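Local structure of MgGH51 (Meripilus giganteus, 6ZPV) at residues 22-27 with 263-268; 226-231 with 286-291; 242-247 with 269-274; 316-321 with 329-334. The protein is a fungal GH51 glycoside hydrolase that hydrolyses terminal alpha-L-arabinofuranosyl residues from arabinose-containing glycans. All coordinates share one frame; numbering follows the deposited sequence.

Interaction 1 (22-27 with 263-268); sequences FEDINH and YVNTDG
In the loop that leaves the first strand, 20-21, of the (beta/alpha)8 barrel, Asp24 and His27 receive the side chain of Tyr263. The Tyr263 ring and the His27 imidazole form a face-to-face stack, with centroids 3.8 Å apart and planes 20° from parallel. The closest pair, His27 CE1 and Tyr263 CD1, is 3.4 Å apart, and ND1 of the same imidazole bonds Asp30 O. At the far end of the ring, Tyr263 OH donates to Asp24 OD1 at 2.7 Å, meeting it from above the carboxylate plane, and accepts from His27 N at 2.9 Å. Tyr263 reaches the loop with CG between its own backbone N and carbonyl carbon (chi1 58°). A phenylalanine here would probably leave His27 N without its acceptor and remove a donor from Asp24 OD1, which also accepts from Gly29 N. Two waters link the loop to Asn265. One donates to Asp24 O and accepts from Asn265 ND2, 2.9 Å away; the other donates to both Asp24 OD2 and Asn265 OD1, the latter also bonded by Asn232. The contact lies in a loop at the C-terminal end of a barrel strand, the end where (beta/alpha)8 enzymes carry their active sites.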
loop_
_atom_site.group_PDB
_atom_site.type_symbol
_atom_site.label_atom_id
_atom_site.label_comp_id
_atom_site.label_asym_id
_atom_site.label_seq_id
_atom_site.Cartn_x
_atom_site.Cartn_y
_atom_site.Cartn_z
ATOM N N PHE A 22 -1.876 3.813 -1.906
ATOM C CA PHE A 22 -0.649 3.024 -1.841
ATOM C C PHE A 22 0.460 3.653 -2.691
ATOM O O PHE A 22 0.289 3.960 -3.871
ATOM C CB PHE A 22 -0.924 1.591 -2.321
ATOM C CG PHE A 22 0.290 0.687 -2.098
ATOM C CD1 PHE A 22 1.283 0.556 -3.054
ATOM C CD2 PHE A 22 0.448 -0.004 -0.924
ATOM C CE1 PHE A 22 2.403 -0.226 -2.807
ATOM C CE2 PHE A 22 1.574 -0.787 -0.667
ATOM C CZ PHE A 22 2.542 -0.906 -1.629
ATOM N N GLU A 23 1.640 3.688 -2.086
ATOM C CA GLU A 23 2.909 3.737 -2.797
ATOM C C GLU A 23 3.858 2.875 -1.965
ATOM O O GLU A 23 3.580 2.646 -0.785
ATOM C CB GLU A 23 3.432 5.173 -2.899
ATOM C CG GLU A 23 3.949 5.723 -1.565
ATOM C CD GLU A 23 4.349 7.198 -1.661
ATOM O OE1 GLU A 23 5.251 7.536 -2.476
ATOM O OE2 GLU A 23 3.737 7.986 -0.911
ATOM N N ASP A 24 5.018 2.519 -2.522
ATOM C CA ASP A 24 6.041 1.810 -1.737
ATOM C C ASP A 24 6.775 2.870 -0.911
ATOM O O ASP A 24 7.603 3.656 -1.430
ATOM C CB ASP A 24 6.991 1.029 -2.658
ATOM C CG ASP A 24 7.644 -0.102 -1.936
ATOM O OD1 ASP A 24 7.861 -0.014 -0.690
ATOM O OD2 ASP A 24 7.945 -1.159 -2.608
ATOM N N ILE A 25 6.425 2.949 0.373
ATOM C CA ILE A 25 7.007 3.865 1.362
ATOM C C ILE A 25 7.060 3.043 2.659
ATOM O O ILE A 25 6.185 2.196 2.897
ATOM C CB ILE A 25 6.149 5.141 1.537
ATOM C CG1 ILE A 25 6.787 6.168 2.493
ATOM C CG2 ILE A 25 4.725 4.827 1.928
ATOM C CD1 ILE A 25 6.027 7.470 2.585
ATOM N N ASN A 26 8.049 3.265 3.501
ATOM C CA ASN A 26 8.161 2.496 4.734
ATOM C C ASN A 26 8.213 0.981 4.458
ATOM O O ASN A 26 7.756 0.155 5.259
ATOM C CB ASN A 26 7.023 2.760 5.721
ATOM C CG ASN A 26 6.685 4.199 5.968
ATOM O OD1 ASN A 26 7.581 5.022 6.185
ATOM N ND2 ASN A 26 5.374 4.499 5.995
ATOM N N HIS A 27 8.781 0.592 3.301
ATOM C CA HIS A 27 8.802 -0.826 2.909
ATOM C C HIS A 27 7.381 -1.431 2.967
ATOM O O HIS A 27 7.185 -2.572 3.331
ATOM C CB HIS A 27 9.810 -1.609 3.743
ATOM C CG HIS A 27 11.201 -1.419 3.250
ATOM N ND1 HIS A 27 11.683 -2.047 2.131
ATOM C CD2 HIS A 27 12.166 -0.567 3.643
ATOM C CE1 HIS A 27 12.905 -1.635 1.894
ATOM N NE2 HIS A 27 13.218 -0.742 2.828
ATOM N N TYR A 263 15.275 3.737 -0.811
ATOM C CA TYR A 263 15.585 2.324 -1.083
ATOM C C TYR A 263 15.230 1.909 -2.501
ATOM O O TYR A 263 14.364 2.474 -3.186
ATOM C CB TYR A 263 14.954 1.403 -0.020
ATOM C CG TYR A 263 13.460 1.490 0.128
ATOM C CD1 TYR A 263 12.608 0.689 -0.626
ATOM C CD2 TYR A 263 12.879 2.334 1.041
ATOM C CE1 TYR A 263 11.224 0.733 -0.471
ATOM C CE2 TYR A 263 11.513 2.433 1.202
ATOM C CZ TYR A 263 10.684 1.642 0.440
ATOM O OH TYR A 263 9.329 1.731 0.667
ATOM N N VAL A 264 15.906 0.853 -2.918
ATOM C CA VAL A 264 15.613 0.196 -4.198
ATOM C C VAL A 264 14.267 -0.511 -4.150
ATOM O O VAL A 264 13.992 -1.254 -3.206
ATOM C CB VAL A 264 16.736 -0.783 -4.578
ATOM C CG1 VAL A 264 16.410 -1.554 -5.818
ATOM C CG2 VAL A 264 18.050 -0.038 -4.728
ATOM N N ASN A 265 13.473 -0.307 -5.199
ATOM C CA ASN A 265 12.296 -1.122 -5.462
ATOM C C ASN A 265 12.668 -2.206 -6.463
ATOM O O ASN A 265 13.222 -1.944 -7.509
ATOM C CB ASN A 265 11.172 -0.273 -6.042
ATOM C CG ASN A 265 10.507 0.733 -5.158
ATOM O OD1 ASN A 265 9.357 1.122 -5.468
ATOM N ND2 ASN A 265 11.146 1.217 -4.097
ATOM N N THR A 266 12.279 -3.453 -6.134
ATOM C CA THR A 266 12.498 -4.570 -7.057
ATOM C C THR A 266 11.573 -4.490 -8.281
ATOM O O THR A 266 11.904 -5.107 -9.309
ATOM C CB THR A 266 12.266 -5.907 -6.380
ATOM O OG1 THR A 266 10.867 -6.092 -6.050
ATOM C CG2 THR A 266 13.148 -6.150 -5.173
ATOM N N ASP A 267 10.423 -3.834 -8.123
ATOM C CA ASP A 267 9.309 -3.885 -9.089
ATOM C C ASP A 267 8.741 -5.296 -9.204
ATOM O O ASP A 267 7.981 -5.562 -10.161
ATOM C CB ASP A 267 9.658 -3.203 -10.405
ATOM C CG ASP A 267 9.607 -1.674 -10.339
ATOM O OD1 ASP A 267 8.877 -1.162 -9.444
ATOM O OD2 ASP A 267 10.238 -1.041 -11.208
ATOM N N GLY A 268 9.018 -6.175 -8.226
ATOM C CA GLY A 268 8.300 -7.431 -8.134
ATOM C C GLY A 268 6.828 -7.235 -7.867
ATOM O O GLY A 268 6.022 -8.058 -8.301
HETATM O O HOH W 1 10.001 3.429 -2.637
HETATM O O HOH W 2 7.474 -1.129 -5.241
#

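Interaction 2 (226-231 with 286-291); sequences RFPGGN and IMAVWA
Two cis peptide bonds, one before Pro228 and one before Gly230, turn the chain sharply just where Phe227 finishes its pairing with strand 284-289. Up to that point the pairing is regular and parallel: Phe227 N donates to Ile286 O at 3.1 Å, and Ala288 N to Phe227 O at 2.9 Å with an N-H...O angle of 172°. Between the two cis bonds, Gly229 O comes within 3.5 Å of Ala288 CB. On one face of the sheet, Phe227 CZ lies 3.7 Å from Met287 CG. The sulfur makes an oblique Met-aromatic contact, with Met287 SD 5.1 Å from the Phe227 ring centroid and 56° off the ring normal. An alanine in place of Phe227 would probably open a gap beside Met287, Tyr274 and Phe278 and cost the thioether its aromatic neighbour. Arg226 points to the other face, where its guanidinium forms salt bridges with Glu429 and Glu347. The pair thus stands between strands 20-21 and 345-348 in the barrel wall, with helices 271-281 and 306-320 packed outside against Phe227 and Met287.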
loop_
_atom_site.group_PDB
_atom_site.type_symbol
_atom_site.label_atom_id
_atom_site.label_comp_id
_atom_site.label_asym_id
_atom_site.label_seq_id
_atom_site.Cartn_x
_atom_site.Cartn_y
_atom_site.Cartn_z
ATOM N N ARG A 226 -5.704 3.472 -4.809
ATOM C CA ARG A 226 -4.940 4.503 -5.562
ATOM C C ARG A 226 -3.476 4.066 -5.601
ATOM O O ARG A 226 -2.891 3.714 -4.543
ATOM C CB ARG A 226 -5.081 5.868 -4.878
ATOM C CG ARG A 226 -4.402 6.985 -5.613
ATOM C CD ARG A 226 -4.129 8.191 -4.720
ATOM N NE ARG A 226 -3.426 9.270 -5.414
ATOM C CZ ARG A 226 -2.554 10.097 -4.833
ATOM N NH1 ARG A 226 -2.378 10.067 -3.504
ATOM N NH2 ARG A 226 -1.847 10.922 -5.589
ATOM N N PHE A 227 -2.842 4.044 -6.774
ATOM C CA PHE A 227 -1.478 3.501 -6.907
ATOM C C PHE A 227 -0.930 3.944 -8.239
ATOM O O PHE A 227 -1.722 4.297 -9.143
ATOM C CB PHE A 227 -1.510 1.971 -6.816
ATOM C CG PHE A 227 -1.896 1.272 -8.100
ATOM C CD1 PHE A 227 -3.158 1.387 -8.608
ATOM C CD2 PHE A 227 -0.917 0.622 -8.841
ATOM C CE1 PHE A 227 -3.465 0.853 -9.840
ATOM C CE2 PHE A 227 -1.232 0.085 -10.061
ATOM C CZ PHE A 227 -2.502 0.217 -10.584
ATOM N N PRO A 228 0.390 3.869 -8.509
ATOM C CA PRO A 228 1.464 3.453 -7.594
ATOM C C PRO A 228 2.074 4.601 -6.803
ATOM O O PRO A 228 3.083 4.405 -6.096
ATOM C CB PRO A 228 2.481 2.828 -8.534
ATOM C CG PRO A 228 2.371 3.700 -9.766
ATOM C CD PRO A 228 0.883 3.945 -9.891
ATOM N N GLY A 229 1.475 5.785 -6.854
ATOM C CA GLY A 229 1.877 6.888 -6.005
ATOM C C GLY A 229 1.108 8.123 -6.379
ATOM O O GLY A 229 0.345 8.120 -7.352
ATOM N N GLY A 230 1.246 9.211 -5.582
ATOM C CA GLY A 230 2.241 9.360 -4.549
ATOM C C GLY A 230 3.606 9.738 -5.159
ATOM O O GLY A 230 3.871 9.533 -6.338
ATOM N N ASN A 231 4.516 10.170 -4.257
ATOM C CA ASN A 231 5.849 10.560 -4.704
ATOM C C ASN A 231 6.564 9.427 -5.414
ATOM O O ASN A 231 7.362 9.682 -6.333
ATOM C CB ASN A 231 6.699 11.008 -3.540
ATOM C CG ASN A 231 6.420 12.410 -3.061
ATOM O OD1 ASN A 231 5.452 13.044 -3.524
ATOM N ND2 ASN A 231 7.281 12.961 -2.223
ATOM N N ILE A 286 -7.668 3.379 -8.744
ATOM C CA ILE A 286 -7.463 4.772 -9.183
ATOM C C ILE A 286 -6.003 4.805 -9.593
ATOM O O ILE A 286 -5.124 4.863 -8.727
ATOM C CB ILE A 286 -7.872 5.790 -8.135
ATOM C CG1 ILE A 286 -9.350 5.678 -7.781
ATOM C CG2 ILE A 286 -7.505 7.188 -8.646
ATOM C CD1 ILE A 286 -9.865 6.622 -6.724
ATOM N N MET A 287 -5.733 4.645 -10.888
ATOM C CA MET A 287 -4.374 4.414 -11.366
ATOM C C MET A 287 -3.734 5.714 -11.829
ATOM O O MET A 287 -4.290 6.422 -12.669
ATOM C CB MET A 287 -4.385 3.408 -12.501
ATOM C CG MET A 287 -2.989 3.058 -12.982
ATOM S SD MET A 287 -2.906 1.784 -14.252
ATOM C CE MET A 287 -3.567 2.695 -15.634
ATOM N N ALA A 288 -2.561 6.014 -11.299
ATOM C CA ALA A 288 -1.801 7.189 -11.716
ATOM C C ALA A 288 -0.913 6.844 -12.931
ATOM O O ALA A 288 -0.427 5.724 -13.091
ATOM C CB ALA A 288 -0.957 7.737 -10.599
ATOM N N VAL A 289 -0.758 7.887 -13.768
ATOM C CA VAL A 289 0.221 7.888 -14.860
ATOM C C VAL A 289 1.212 9.018 -14.626
ATOM O O VAL A 289 0.860 10.114 -14.200
ATOM C CB VAL A 289 -0.420 7.984 -16.254
ATOM C CG1 VAL A 289 -1.243 6.757 -16.538
ATOM C CG2 VAL A 289 -1.253 9.249 -16.473
ATOM N N TRP A 290 2.472 8.742 -14.962
ATOM C CA TRP A 290 3.525 9.759 -14.927
ATOM C C TRP A 290 3.211 10.837 -15.954
ATOM O O TRP A 290 2.753 10.529 -17.077
ATOM C CB TRP A 290 4.870 9.065 -15.199
ATOM C CG TRP A 290 6.032 9.974 -14.883
ATOM C CD1 TRP A 290 6.575 10.153 -13.637
ATOM C CD2 TRP A 290 6.804 10.790 -15.764
ATOM N NE1 TRP A 290 7.600 11.046 -13.671
ATOM C CE2 TRP A 290 7.771 11.450 -14.979
ATOM C CE3 TRP A 290 6.843 10.966 -17.157
ATOM C CZ2 TRP A 290 8.753 12.290 -15.521
ATOM C CZ3 TRP A 290 7.794 11.784 -17.722
ATOM C CH2 TRP A 290 8.761 12.438 -16.906
ATOM N N ALA A 291 3.461 12.099 -15.591
ATOM C CA ALA A 291 2.909 13.233 -16.371
ATOM C C ALA A 291 3.964 14.262 -16.749
ATOM O O ALA A 291 3.602 15.402 -17.026
ATOM C CB ALA A 291 1.745 13.855 -15.639
#

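Interaction 3 (242-247 with 269-274); sequences WQWNAT and LGLLEY. With NAG (2-acetamido-2-deoxy-beta-D-glucopyranose), chain D.
Thr247 and Trp244 turn their side chains to the N-terminus of helix 271-281, where Gly270 is the N-cap. The side chains of Trp244 and Leu271 cross obliquely, with Trp244 CE3 and Leu271 CD2 4.1 Å apart. One face of the same indole carries Asn245 CB, 3.5 Å above its centre. Thr247 OG1 sits between the backbone N and carbonyl carbon (chi1 85°), accepts from Leu271 N at 3.0 Å with an N-H...O angle of 157°, and donates back to Trp244 O. That carbonyl also receives Thr247 N, so two bonds tie the turn 244-247 together. Glu273 folds back so that OE1 accepts from Gly270 N at 2.8 Å, the half of a capping box that a glycine N-cap can supply. Glycine suits the place: a CB would clash with Thr247 O, which instead lies 3.4 Å from Gly270 CA in a CA-H...O contact. One water completes the helix start, accepting from Leu272 N and donating to both Thr247 O and Glu273 OE1. Asn245-Ala246-Thr247 is an N-glycosylation sequon, and the glycan is in place: Asn245 ND2 is bonded covalently to C1 of the N-acetylglucosamine at 1.4 Å.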
loop_
_atom_site.group_PDB
_atom_site.type_symbol
_atom_site.label_atom_id
_atom_site.label_comp_id
_atom_site.label_asym_id
_atom_site.label_seq_id
_atom_site.Cartn_x
_atom_site.Cartn_y
_atom_site.Cartn_z
ATOM N N TRP A 242 8.683 5.937 -12.242
ATOM C CA TRP A 242 8.050 4.605 -12.349
ATOM C C TRP A 242 7.667 4.397 -13.827
ATOM O O TRP A 242 7.097 5.302 -14.437
ATOM C CB TRP A 242 6.862 4.564 -11.403
ATOM C CG TRP A 242 6.153 3.240 -11.326
ATOM C CD1 TRP A 242 6.421 2.222 -10.467
ATOM C CD2 TRP A 242 5.053 2.788 -12.138
ATOM N NE1 TRP A 242 5.586 1.175 -10.674
ATOM C CE2 TRP A 242 4.718 1.486 -11.671
ATOM C CE3 TRP A 242 4.270 3.363 -13.134
ATOM C CZ2 TRP A 242 3.646 0.773 -12.226
ATOM C CZ3 TRP A 242 3.219 2.641 -13.662
ATOM C CH2 TRP A 242 2.895 1.369 -13.205
ATOM N N GLN A 243 7.890 3.189 -14.331
ATOM C CA GLN A 243 7.528 2.782 -15.703
ATOM C C GLN A 243 6.781 1.478 -15.667
ATOM O O GLN A 243 7.347 0.451 -15.195
ATOM C CB GLN A 243 8.771 2.658 -16.622
ATOM C CG GLN A 243 9.534 3.944 -16.805
ATOM C CD GLN A 243 10.573 3.850 -17.924
ATOM O OE1 GLN A 243 10.212 3.444 -19.039
ATOM N NE2 GLN A 243 11.799 4.251 -17.670
ATOM N N TRP A 244 5.594 1.424 -16.232
ATOM C CA TRP A 244 4.756 0.222 -16.090
ATOM C C TRP A 244 5.410 -1.027 -16.679
ATOM O O TRP A 244 5.313 -2.126 -16.086
ATOM C CB TRP A 244 3.384 0.447 -16.820
ATOM C CG TRP A 244 3.396 0.333 -18.303
ATOM C CD1 TRP A 244 3.744 1.298 -19.207
ATOM C CD2 TRP A 244 3.139 -0.865 -19.063
ATOM N NE1 TRP A 244 3.762 0.770 -20.483
ATOM C CE2 TRP A 244 3.406 -0.545 -20.414
ATOM C CE3 TRP A 244 2.813 -2.192 -18.729
ATOM C CZ2 TRP A 244 3.316 -1.520 -21.422
ATOM C CZ3 TRP A 244 2.757 -3.124 -19.726
ATOM C CH2 TRP A 244 3.004 -2.807 -21.074
ATOM N N ASN A 245 6.042 -0.885 -17.826
ATOM C CA ASN A 245 6.495 -2.039 -18.596
ATOM C C ASN A 245 7.698 -2.714 -17.943
ATOM O O ASN A 245 7.911 -3.900 -18.138
ATOM C CB ASN A 245 6.793 -1.646 -20.064
ATOM C CG ASN A 245 7.637 -0.380 -20.154
ATOM O OD1 ASN A 245 7.232 0.701 -19.667
ATOM N ND2 ASN A 245 8.826 -0.520 -20.776
ATOM N N ALA A 246 8.448 -1.974 -17.128
ATOM C CA ALA A 246 9.558 -2.499 -16.351
ATOM C C ALA A 246 9.078 -3.316 -15.158
ATOM O O ALA A 246 9.882 -3.938 -14.481
ATOM C CB ALA A 246 10.468 -1.377 -15.934
ATOM N N THR A 247 7.772 -3.333 -14.914
ATOM C CA THR A 247 7.136 -4.024 -13.797
ATOM C C THR A 247 6.330 -5.261 -14.179
ATOM O O THR A 247 5.694 -5.846 -13.311
ATOM C CB THR A 247 6.295 -3.091 -12.909
ATOM O OG1 THR A 247 4.964 -2.946 -13.450
ATOM C CG2 THR A 247 6.935 -1.738 -12.699
ATOM N N LEU A 269 6.504 -6.192 -7.119
ATOM C CA LEU A 269 5.126 -5.734 -6.967
ATOM C C LEU A 269 4.862 -4.836 -8.173
ATOM O O LEU A 269 5.186 -3.638 -8.133
ATOM C CB LEU A 269 4.928 -5.004 -5.662
ATOM C CG LEU A 269 3.530 -4.427 -5.430
ATOM C CD1 LEU A 269 2.484 -5.488 -5.485
ATOM C CD2 LEU A 269 3.494 -3.675 -4.101
ATOM N N GLY A 270 4.387 -5.430 -9.252
ATOM C CA GLY A 270 4.205 -4.738 -10.511
ATOM C C GLY A 270 2.764 -4.658 -10.953
ATOM O O GLY A 270 1.835 -5.047 -10.220
ATOM N N LEU A 271 2.541 -4.086 -12.139
ATOM C CA LEU A 271 1.168 -3.729 -12.538
ATOM C C LEU A 271 0.245 -4.946 -12.476
ATOM O O LEU A 271 -0.912 -4.783 -12.027
ATOM C CB LEU A 271 1.197 -3.049 -13.907
ATOM C CG LEU A 271 -0.139 -2.543 -14.444
ATOM C CD1 LEU A 271 -0.889 -1.661 -13.442
ATOM C CD2 LEU A 271 0.058 -1.762 -15.720
ATOM N N LEU A 272 0.655 -6.127 -12.978
ATOM C CA LEU A 272 -0.295 -7.245 -12.958
ATOM C C LEU A 272 -0.553 -7.711 -11.530
ATOM O O LEU A 272 -1.682 -8.175 -11.248
ATOM C CB LEU A 272 0.172 -8.387 -13.843
ATOM C CG LEU A 272 -0.840 -9.470 -14.121
ATOM C CD1 LEU A 272 -2.106 -8.950 -14.802
ATOM C CD2 LEU A 272 -0.231 -10.559 -14.983
ATOM N N GLU A 273 0.432 -7.691 -10.646
ATOM C CA GLU A 273 0.202 -8.096 -9.246
ATOM C C GLU A 273 -0.790 -7.154 -8.571
ATOM O O GLU A 273 -1.686 -7.599 -7.829
ATOM C CB GLU A 273 1.500 -8.196 -8.479
ATOM C CG GLU A 273 2.459 -9.301 -8.958
ATOM C CD GLU A 273 3.263 -9.026 -10.202
ATOM O OE1 GLU A 273 3.441 -7.810 -10.495
ATOM O OE2 GLU A 273 3.745 -9.967 -10.841
ATOM N N TYR A 274 -0.665 -5.849 -8.829
ATOM C CA TYR A 274 -1.663 -4.885 -8.322
ATOM C C TYR A 274 -3.065 -5.262 -8.830
ATOM O O TYR A 274 -4.004 -5.357 -8.038
ATOM C CB TYR A 274 -1.278 -3.447 -8.745
ATOM C CG TYR A 274 -0.167 -2.769 -8.012
ATOM C CD1 TYR A 274 -0.336 -2.385 -6.688
ATOM C CD2 TYR A 274 1.022 -2.400 -8.636
ATOM C CE1 TYR A 274 0.620 -1.637 -6.004
ATOM C CE2 TYR A 274 1.997 -1.690 -7.959
ATOM C CZ TYR A 274 1.802 -1.310 -6.642
ATOM O OH TYR A 274 2.706 -0.534 -5.947
HETATM C C1 NAG D . 9.618 0.669 -20.975
HETATM C C2 NAG D . 11.063 0.291 -21.246
HETATM C C3 NAG D . 11.834 1.546 -21.677
HETATM C C4 NAG D . 11.146 2.222 -22.867
HETATM C C5 NAG D . 9.677 2.518 -22.498
HETATM C C6 NAG D . 8.880 3.120 -23.695
HETATM C C7 NAG D . 12.145 -1.604 -20.153
HETATM C C8 NAG D . 12.799 -2.130 -18.925
HETATM N N2 NAG D . 11.716 -0.335 -20.105
HETATM O O3 NAG D . 13.206 1.206 -22.034
HETATM O O4 NAG D . 11.814 3.474 -23.099
HETATM O O5 NAG D . 9.056 1.283 -22.181
HETATM O O6 NAG D . 7.509 3.469 -23.318
HETATM O O7 NAG D . 12.088 -2.246 -21.144
HETATM O O HOH W 3 6.135 -1.252 -9.113
HETATM O O HOH W 4 3.350 -7.281 -13.179
#

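Interaction 4 (316-321 with 329-334); sequences INFVIG and AALRAS
Arg332 places its guanidinium against the C-terminal end of helix 306-320 and bonds Phe318 O and Gly321 O there. NH1 donates to Phe318 O at 2.9 Å, with an N-H...O angle of 172°, although it stands well above that carbonyl's plane. Gly321 O is gripped end-on by two nitrogens: NH2 of Arg332 at 2.9 Å and NH1 of the same group at 3.1 Å, the latter on a lone pair. Both acceptor oxygens lie within 3° of the guanidinium plane. NE bonds His337 O and NH2 also bonds Pro338 O, giving each of the five N-H groups a backbone acceptor. Further back, Arg332 CB lies over the Phe318 ring in a CH-pi contact, 4.0 Å from the centroid. The Phe318 edge meets Leu331, with CE1 to CG of that leucine at 4.1 Å. The axes of the short helix segments 316-320 and 329-334 approach to 7.6 Å and cross at -45°. The positive charge of Arg332 probably gains from the partial negative charge at this helix end, and its bonds to Phe318 O and Gly321 O tie helix 327-334 to that end.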
loop_
_atom_site.group_PDB
_atom_site.type_symbol
_atom_site.label_atom_id
_atom_site.label_comp_id
_atom_site.label_asym_id
_atom_site.label_seq_id
_atom_site.Cartn_x
_atom_site.Cartn_y
_atom_site.Cartn_z
ATOM N N ILE A 316 -2.387 1.995 -19.846
ATOM C CA ILE A 316 -3.845 1.817 -19.769
ATOM C C ILE A 316 -4.297 0.642 -20.646
ATOM O O ILE A 316 -5.132 -0.185 -20.215
ATOM C CB ILE A 316 -4.573 3.123 -20.087
ATOM C CG1 ILE A 316 -4.259 4.191 -19.039
ATOM C CG2 ILE A 316 -6.078 2.871 -20.229
ATOM C CD1 ILE A 316 -4.630 5.608 -19.425
ATOM N N ASN A 317 -3.722 0.506 -21.839
ATOM C CA ASN A 317 -4.075 -0.649 -22.689
ATOM C C ASN A 317 -3.717 -1.964 -22.016
ATOM O O ASN A 317 -4.434 -2.950 -22.179
ATOM C CB ASN A 317 -3.411 -0.538 -24.072
ATOM C CG ASN A 317 -4.188 0.354 -25.028
ATOM O OD1 ASN A 317 -5.404 0.483 -24.847
ATOM N ND2 ASN A 317 -3.457 0.903 -26.010
ATOM N N PHE A 318 -2.628 -2.040 -21.270
ATOM C CA PHE A 318 -2.311 -3.257 -20.529
ATOM C C PHE A 318 -3.509 -3.608 -19.633
ATOM O O PHE A 318 -3.847 -4.805 -19.484
ATOM C CB PHE A 318 -1.033 -3.109 -19.701
ATOM C CG PHE A 318 -0.675 -4.382 -18.973
ATOM C CD1 PHE A 318 -0.012 -5.400 -19.625
ATOM C CD2 PHE A 318 -1.053 -4.596 -17.643
ATOM C CE1 PHE A 318 0.333 -6.571 -18.996
ATOM C CE2 PHE A 318 -0.691 -5.776 -16.993
ATOM C CZ PHE A 318 -0.006 -6.759 -17.679
ATOM N N VAL A 319 -4.096 -2.636 -18.957
ATOM C CA VAL A 319 -5.191 -2.847 -17.988
ATOM C C VAL A 319 -6.463 -3.279 -18.703
ATOM O O VAL A 319 -7.123 -4.252 -18.266
ATOM C CB VAL A 319 -5.404 -1.607 -17.112
ATOM C CG1 VAL A 319 -6.462 -1.918 -16.075
ATOM C CG2 VAL A 319 -4.122 -1.130 -16.449
ATOM N N ILE A 320 -6.875 -2.531 -19.757
ATOM C CA ILE A 320 -8.256 -2.627 -20.302
ATOM C C ILE A 320 -8.341 -2.965 -21.785
ATOM O O ILE A 320 -9.456 -3.188 -22.269
ATOM C CB ILE A 320 -9.059 -1.348 -20.049
ATOM C CG1 ILE A 320 -8.559 -0.146 -20.870
ATOM C CG2 ILE A 320 -9.146 -1.041 -18.583
ATOM C CD1 ILE A 320 -9.445 1.051 -20.729
ATOM N N GLY A 321 -7.236 -2.922 -22.515
ATOM C CA GLY A 321 -7.388 -2.983 -23.985
ATOM C C GLY A 321 -7.791 -4.357 -24.462
ATOM O O GLY A 321 -7.518 -5.363 -23.808
ATOM N N ALA A 329 -2.044 -4.958 -24.454
ATOM C CA ALA A 329 -3.216 -5.817 -24.120
ATOM C C ALA A 329 -2.876 -7.264 -24.471
ATOM O O ALA A 329 -3.294 -8.177 -23.746
ATOM C CB ALA A 329 -4.427 -5.308 -24.875
ATOM N N ALA A 330 -2.225 -7.509 -25.597
ATOM C CA ALA A 330 -1.810 -8.889 -25.938
ATOM C C ALA A 330 -0.911 -9.451 -24.867
ATOM O O ALA A 330 -0.959 -10.643 -24.575
ATOM C CB ALA A 330 -1.154 -8.915 -27.306
ATOM N N LEU A 331 -0.079 -8.585 -24.280
ATOM C CA LEU A 331 0.834 -9.008 -23.227
ATOM C C LEU A 331 0.056 -9.436 -21.979
ATOM O O LEU A 331 0.350 -10.477 -21.368
ATOM C CB LEU A 331 1.799 -7.867 -22.911
ATOM C CG LEU A 331 2.869 -8.157 -21.850
ATOM C CD1 LEU A 331 3.796 -9.274 -22.278
ATOM C CD2 LEU A 331 3.652 -6.913 -21.540
ATOM N N ARG A 332 -0.955 -8.661 -21.565
ATOM C CA ARG A 332 -1.806 -9.041 -20.448
ATOM C C ARG A 332 -2.383 -10.435 -20.711
ATOM O O ARG A 332 -2.411 -11.306 -19.809
ATOM C CB ARG A 332 -2.923 -8.020 -20.227
ATOM C CG ARG A 332 -3.804 -8.343 -19.026
ATOM C CD ARG A 332 -5.145 -7.609 -18.978
ATOM N NE ARG A 332 -5.994 -7.938 -20.112
ATOM C CZ ARG A 332 -6.374 -7.122 -21.091
ATOM N NH1 ARG A 332 -5.851 -5.917 -21.211
ATOM N NH2 ARG A 332 -7.282 -7.513 -21.947
ATOM N N ALA A 333 -2.911 -10.677 -21.889
ATOM C CA ALA A 333 -3.457 -11.989 -22.242
ATOM C C ALA A 333 -2.361 -13.055 -22.108
ATOM O O ALA A 333 -2.660 -14.164 -21.602
ATOM C CB ALA A 333 -4.086 -11.927 -23.645
ATOM N N SER A 334 -1.190 -12.817 -22.664
ATOM C CA SER A 334 -0.094 -13.789 -22.643
ATOM C C SER A 334 0.295 -14.191 -21.216
ATOM O O SER A 334 0.807 -15.296 -21.010
ATOM C CB SER A 334 1.124 -13.239 -23.395
ATOM O OG SER A 334 1.935 -12.399 -22.615
#

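In the fold
Interactions 2 and 3 each touch all the others. Interaction 2 meets interaction 1 within the barrel wall, where Phe22 N lies 2.8 Å from Arg226 O, a probable hydrogen bond; the two centres are 13 Å apart. Interaction 1 also packs on interaction 3, with Phe22 CE1 3.2 Å from Tyr274 OH. Leu271 of interaction 3 has its CD1 3.8 Å from Phe227 CZ, while its CD2 lies 3.6 Å from Phe318 CD2 of interaction 4. Met287 SD also reaches Val319 CG2 at 3.8 Å, so apolar side chains connect interactions 2, 3 and 4. Interactions 1 and 4 do not touch, with nearest atoms about 11 Å apart. A glycerol, probably from crystallisation, lies about 4 Å from the Ile25 side chain, whereas the sugar on Asn245 belongs to interaction 3.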